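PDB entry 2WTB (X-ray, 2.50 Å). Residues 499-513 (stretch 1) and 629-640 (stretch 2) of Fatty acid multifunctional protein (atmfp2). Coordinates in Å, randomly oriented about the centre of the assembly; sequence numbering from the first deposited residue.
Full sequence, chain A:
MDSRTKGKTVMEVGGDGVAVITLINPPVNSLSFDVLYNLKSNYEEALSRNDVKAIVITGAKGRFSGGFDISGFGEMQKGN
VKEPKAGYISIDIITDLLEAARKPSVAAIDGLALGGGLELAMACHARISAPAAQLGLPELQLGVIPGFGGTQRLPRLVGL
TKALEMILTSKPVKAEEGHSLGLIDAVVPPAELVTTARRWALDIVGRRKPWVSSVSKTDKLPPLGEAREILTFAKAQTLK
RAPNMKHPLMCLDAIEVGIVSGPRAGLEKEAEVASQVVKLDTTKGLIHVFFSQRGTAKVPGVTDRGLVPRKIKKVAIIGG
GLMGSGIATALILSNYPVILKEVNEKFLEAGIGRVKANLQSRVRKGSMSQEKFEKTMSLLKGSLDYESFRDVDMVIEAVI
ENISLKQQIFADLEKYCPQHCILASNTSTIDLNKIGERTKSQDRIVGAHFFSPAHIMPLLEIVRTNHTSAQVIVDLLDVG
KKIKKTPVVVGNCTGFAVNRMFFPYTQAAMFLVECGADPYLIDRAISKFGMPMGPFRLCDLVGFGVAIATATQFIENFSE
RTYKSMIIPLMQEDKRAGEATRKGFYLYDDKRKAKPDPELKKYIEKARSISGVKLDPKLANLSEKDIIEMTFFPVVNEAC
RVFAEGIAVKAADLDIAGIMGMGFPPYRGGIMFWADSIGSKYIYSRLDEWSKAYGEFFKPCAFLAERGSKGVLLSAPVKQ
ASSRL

Stretch 1 (499-513) NRMFFPYTQAAMFLV
Stretch 2 (629-640) EMTFFPVVNEAC

How do the two stretches lie against each other? Both are kinked helices, each continuing beyond its ends, and their N-to-C directions differ by 154°, so they run nearly antiparallel, with axes 7.7 Å apart at closest approach. Each helix is kinked next to a proline, at Pro504 and Pro634, whose nitrogens have no hydrogen to give to the preceding turn. The register is set by CA–CA distances of 5.6 Å for Met501–Ala639, 5.9 Å for Phe502–Val635 and 5.5 Å for Ala508–Thr631. The contact buries 757 Å², both sides summed.

What does Glu638, which has the largest covered area, do? Its CB points toward the other helix, and the side chain (chi1 t, chi2 p) sits as a knob among Arg500, Met501, Phe503 and Pro504. Arg500, extended with chi1 to chi3 all t, brings its NE to 2.8 Å from Glu638 OE2 in a hydrogen-bonded salt bridge; Arg500 NH2 adds a weak bond of 3.3 Å to Glu638 OE2. Pairing the charges suits this buried site.

How does Val635 fill the middle? With chi1 t, Val635 CG1 lies 3.4 Å from Met501 O and over one face of the Phe502 ring, while Val635 CG2 lies 3.9 Å from Tyr505 CB. A branched, apolar side chain can thus meet several neighbours at once. Nearby, Met501 CE reaches Ala639 CB at 3.4 Å, and Pro504 CB meets Pro634 CB at 4.1 Å.

What packs around Thr631? With chi1 m, Thr631 CG2 lies 3.4 Å from Tyr505 CD1, a methyl against the ring, while its buried OG1 is satisfied by a hydrogen bond just outside the stretch. Tyr505 CE1 (chi1 t) also comes within 3.5 Å of Phe632 CZ, the ring planes oblique at 53°. Small Ala508 allows close approach, Ala508 CB lying 3.6 Å from Met630 O; beyond it, Leu512 CD2 touches Met630 CE at 4.0 Å.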

# COMPACT_ATOMS: atom_id res chain seq x y z
N ASN A 499 5.85 5.99 15.73
CA ASN A 499 7.08 6.51 16.31
C ASN A 499 7.53 5.76 17.56
O ASN A 499 8.72 5.53 17.75
CB ASN A 499 6.94 8.00 16.62
CG ASN A 499 6.90 8.84 15.36
OD1 ASN A 499 6.68 10.05 15.42
ND2 ASN A 499 7.13 8.21 14.22
N ARG A 500 6.58 5.38 18.41
CA ARG A 500 6.91 4.61 19.61
C ARG A 500 7.47 3.24 19.23
O ARG A 500 8.31 2.68 19.93
CB ARG A 500 5.68 4.44 20.50
CG ARG A 500 5.95 3.56 21.71
CD ARG A 500 4.68 3.24 22.47
NE ARG A 500 4.93 2.29 23.55
CZ ARG A 500 3.98 1.77 24.32
NH1 ARG A 500 2.71 2.11 24.14
NH2 ARG A 500 4.30 0.90 25.27
N MET A 501 6.98 2.71 18.12
CA MET A 501 7.35 1.38 17.66
C MET A 501 8.83 1.34 17.26
O MET A 501 9.55 0.40 17.61
CB MET A 501 6.50 1.02 16.45
CG MET A 501 6.11 -0.44 16.35
SD MET A 501 5.03 -0.69 14.93
CE MET A 501 4.44 -2.34 15.26
N PHE A 502 9.27 2.36 16.54
CA PHE A 502 10.60 2.38 15.95
C PHE A 502 11.62 3.23 16.71
O PHE A 502 12.72 3.47 16.21
CB PHE A 502 10.53 2.82 14.49
CG PHE A 502 10.10 1.74 13.55
CD1 PHE A 502 11.03 0.89 12.98
CD2 PHE A 502 8.76 1.57 13.24
CE1 PHE A 502 10.63 -0.11 12.11
CE2 PHE A 502 8.36 0.57 12.37
CZ PHE A 502 9.30 -0.27 11.81
N PHE A 503 11.27 3.69 17.90
CA PHE A 503 12.21 4.48 18.68
C PHE A 503 13.42 3.67 19.15
O PHE A 503 14.53 4.19 19.21
CB PHE A 503 11.53 5.24 19.83
CG PHE A 503 11.50 4.50 21.13
CD1 PHE A 503 12.65 4.33 21.89
CD2 PHE A 503 10.31 3.99 21.62
CE1 PHE A 503 12.62 3.65 23.09
CE2 PHE A 503 10.27 3.31 22.83
CZ PHE A 503 11.43 3.14 23.56
N PRO A 504 13.21 2.38 19.48
CA PRO A 504 14.34 1.51 19.86
C PRO A 504 15.27 1.24 18.69
O PRO A 504 16.48 1.07 18.87
CB PRO A 504 13.65 0.21 20.29
CG PRO A 504 12.25 0.59 20.60
CD PRO A 504 11.92 1.68 19.64
N TYR A 505 14.70 1.20 17.49
CA TYR A 505 15.43 1.00 16.24
C TYR A 505 16.73 1.80 16.20
O TYR A 505 17.82 1.23 16.15
CB TYR A 505 14.53 1.41 15.09
CG TYR A 505 15.08 1.24 13.69
CD1 TYR A 505 15.39 -0.02 13.20
CD2 TYR A 505 15.23 2.33 12.85
CE1 TYR A 505 15.88 -0.18 11.91
CE2 TYR A 505 15.71 2.19 11.57
CZ TYR A 505 16.03 0.93 11.10
OH TYR A 505 16.51 0.80 9.82
N THR A 506 16.61 3.12 16.24
CA THR A 506 17.77 4.01 16.16
C THR A 506 18.69 3.90 17.38
O THR A 506 19.91 4.00 17.25
CB THR A 506 17.34 5.47 15.96
OG1 THR A 506 17.09 5.70 14.57
CG2 THR A 506 18.43 6.42 16.43
N GLN A 507 18.12 3.70 18.56
CA GLN A 507 18.92 3.63 19.78
C GLN A 507 19.72 2.33 19.85
O GLN A 507 20.87 2.34 20.31
CB GLN A 507 18.03 3.78 21.01
CG GLN A 507 17.38 5.15 21.13
CD GLN A 507 16.47 5.27 22.34
OE1 GLN A 507 16.50 4.42 23.23
NE2 GLN A 507 15.66 6.32 22.37
N ALA A 508 19.12 1.23 19.41
CA ALA A 508 19.82 -0.05 19.39
C ALA A 508 21.01 0.03 18.45
O ALA A 508 22.08 -0.51 18.74
CB ALA A 508 18.88 -1.16 18.95
N ALA A 509 20.82 0.70 17.33
CA ALA A 509 21.89 0.89 16.35
C ALA A 509 23.04 1.67 16.97
O ALA A 509 24.19 1.22 16.93
CB ALA A 509 21.35 1.60 15.13
N MET A 510 22.73 2.83 17.53
CA MET A 510 23.76 3.70 18.09
C MET A 510 24.49 3.08 19.27
O MET A 510 25.68 3.33 19.46
CB MET A 510 23.16 5.06 18.48
CG MET A 510 22.78 5.91 17.28
SD MET A 510 22.56 7.65 17.69
CE MET A 510 22.16 8.32 16.08
N PHE A 511 23.80 2.27 20.05
CA PHE A 511 24.44 1.55 21.15
C PHE A 511 25.48 0.58 20.60
O PHE A 511 26.55 0.42 21.18
CB PHE A 511 23.42 0.80 22.01
CG PHE A 511 24.04 -0.20 22.94
CD1 PHE A 511 24.05 -1.55 22.63
CD2 PHE A 511 24.63 0.20 24.13
CE1 PHE A 511 24.62 -2.48 23.48
CE2 PHE A 511 25.21 -0.72 24.99
CZ PHE A 511 25.20 -2.06 24.66
N LEU A 512 25.14 -0.07 19.49
CA LEU A 512 26.06 -0.99 18.83
C LEU A 512 27.29 -0.24 18.34
O LEU A 512 28.41 -0.74 18.43
CB LEU A 512 25.37 -1.69 17.67
CG LEU A 512 24.26 -2.68 18.03
CD1 LEU A 512 23.54 -3.15 16.77
CD2 LEU A 512 24.81 -3.85 18.81
N VAL A 513 27.07 0.96 17.81
CA VAL A 513 28.16 1.79 17.31
C VAL A 513 29.12 2.19 18.42
O VAL A 513 30.33 2.07 18.28
CB VAL A 513 27.64 3.05 16.59
CG1 VAL A 513 28.66 4.17 16.67
CG2 VAL A 513 27.31 2.72 15.14
N GLU A 629 18.96 -8.58 13.78
CA GLU A 629 18.27 -9.18 14.92
C GLU A 629 18.35 -8.33 16.19
O GLU A 629 17.41 -8.30 16.98
CB GLU A 629 18.79 -10.59 15.19
CG GLU A 629 18.27 -11.63 14.21
CD GLU A 629 18.37 -13.05 14.73
OE1 GLU A 629 19.03 -13.25 15.77
OE2 GLU A 629 17.78 -13.96 14.10
N MET A 630 19.46 -7.63 16.38
CA MET A 630 19.64 -6.79 17.56
C MET A 630 18.99 -5.42 17.37
O MET A 630 18.81 -4.67 18.34
CB MET A 630 21.13 -6.62 17.89
CG MET A 630 21.83 -7.92 18.25
SD MET A 630 23.46 -7.66 18.99
CE MET A 630 23.00 -6.99 20.58
N THR A 631 18.65 -5.09 16.14
CA THR A 631 18.07 -3.79 15.83
C THR A 631 16.55 -3.87 15.69
O THR A 631 15.85 -2.88 15.89
CB THR A 631 18.68 -3.21 14.54
OG1 THR A 631 20.09 -3.00 14.73
CG2 THR A 631 18.03 -1.88 14.18
N PHE A 632 16.04 -5.06 15.37
CA PHE A 632 14.62 -5.22 15.08
C PHE A 632 13.83 -5.96 16.16
O PHE A 632 12.65 -5.71 16.35
CB PHE A 632 14.42 -5.89 13.72
CG PHE A 632 14.52 -4.94 12.57
CD1 PHE A 632 13.44 -4.13 12.24
CD2 PHE A 632 15.68 -4.84 11.83
CE1 PHE A 632 13.53 -3.25 11.18
CE2 PHE A 632 15.77 -3.96 10.77
CZ PHE A 632 14.70 -3.17 10.44
N PHE A 633 14.49 -6.88 16.85
CA PHE A 633 13.84 -7.62 17.92
C PHE A 633 13.38 -6.70 19.05
O PHE A 633 12.30 -6.91 19.62
CB PHE A 633 14.75 -8.73 18.45
CG PHE A 633 14.73 -9.97 17.60
CD1 PHE A 633 14.48 -9.89 16.24
CD2 PHE A 633 14.99 -11.22 18.16
CE1 PHE A 633 14.47 -11.03 15.45
CE2 PHE A 633 14.98 -12.36 17.37
CZ PHE A 633 14.72 -12.26 16.02
N PRO A 634 14.18 -5.67 19.39
CA PRO A 634 13.71 -4.67 20.35
C PRO A 634 12.48 -3.92 19.83
O PRO A 634 11.66 -3.47 20.62
CB PRO A 634 14.90 -3.73 20.48
CG PRO A 634 16.08 -4.57 20.15
CD PRO A 634 15.61 -5.50 19.07
N VAL A 635 12.37 -3.78 18.51
CA VAL A 635 11.18 -3.17 17.91
C VAL A 635 9.98 -4.10 18.05
O VAL A 635 8.87 -3.66 18.37
CB VAL A 635 11.39 -2.81 16.43
CG1 VAL A 635 10.07 -2.44 15.78
CG2 VAL A 635 12.38 -1.66 16.30
N VAL A 636 10.19 -5.39 17.81
CA VAL A 636 9.16 -6.39 18.04
C VAL A 636 8.71 -6.30 19.49
O VAL A 636 7.51 -6.27 19.79
CB VAL A 636 9.66 -7.82 17.79
CG1 VAL A 636 8.62 -8.84 18.22
CG2 VAL A 636 10.03 -8.01 16.33
N ASN A 637 9.69 -6.24 20.39
CA ASN A 637 9.43 -6.13 21.81
C ASN A 637 8.49 -4.96 22.12
O ASN A 637 7.57 -5.08 22.93
CB ASN A 637 10.75 -5.96 22.57
CG ASN A 637 10.61 -6.25 24.05
OD1 ASN A 637 9.64 -6.87 24.49
ND2 ASN A 637 11.59 -5.81 24.83
N GLU A 638 8.74 -3.83 21.46
CA GLU A 638 7.96 -2.62 21.70
C GLU A 638 6.59 -2.73 21.05
O GLU A 638 5.59 -2.27 21.61
CB GLU A 638 8.71 -1.40 21.17
CG GLU A 638 8.13 -0.07 21.63
CD GLU A 638 8.17 0.09 23.13
OE1 GLU A 638 9.16 -0.34 23.76
OE2 GLU A 638 7.22 0.66 23.70
N ALA A 639 6.55 -3.34 19.87
CA ALA A 639 5.29 -3.57 19.18
C ALA A 639 4.35 -4.40 20.05
O ALA A 639 3.14 -4.20 20.03
CB ALA A 639 5.54 -4.28 17.85
N CYS A 640 4.92 -5.33 20.81
CA CYS A 640 4.14 -6.18 21.69
C CYS A 640 3.58 -5.41 22.88
O CYS A 640 2.44 -5.63 23.29
CB CYS A 640 4.98 -7.37 22.18
SG CYS A 640 5.32 -8.58 20.89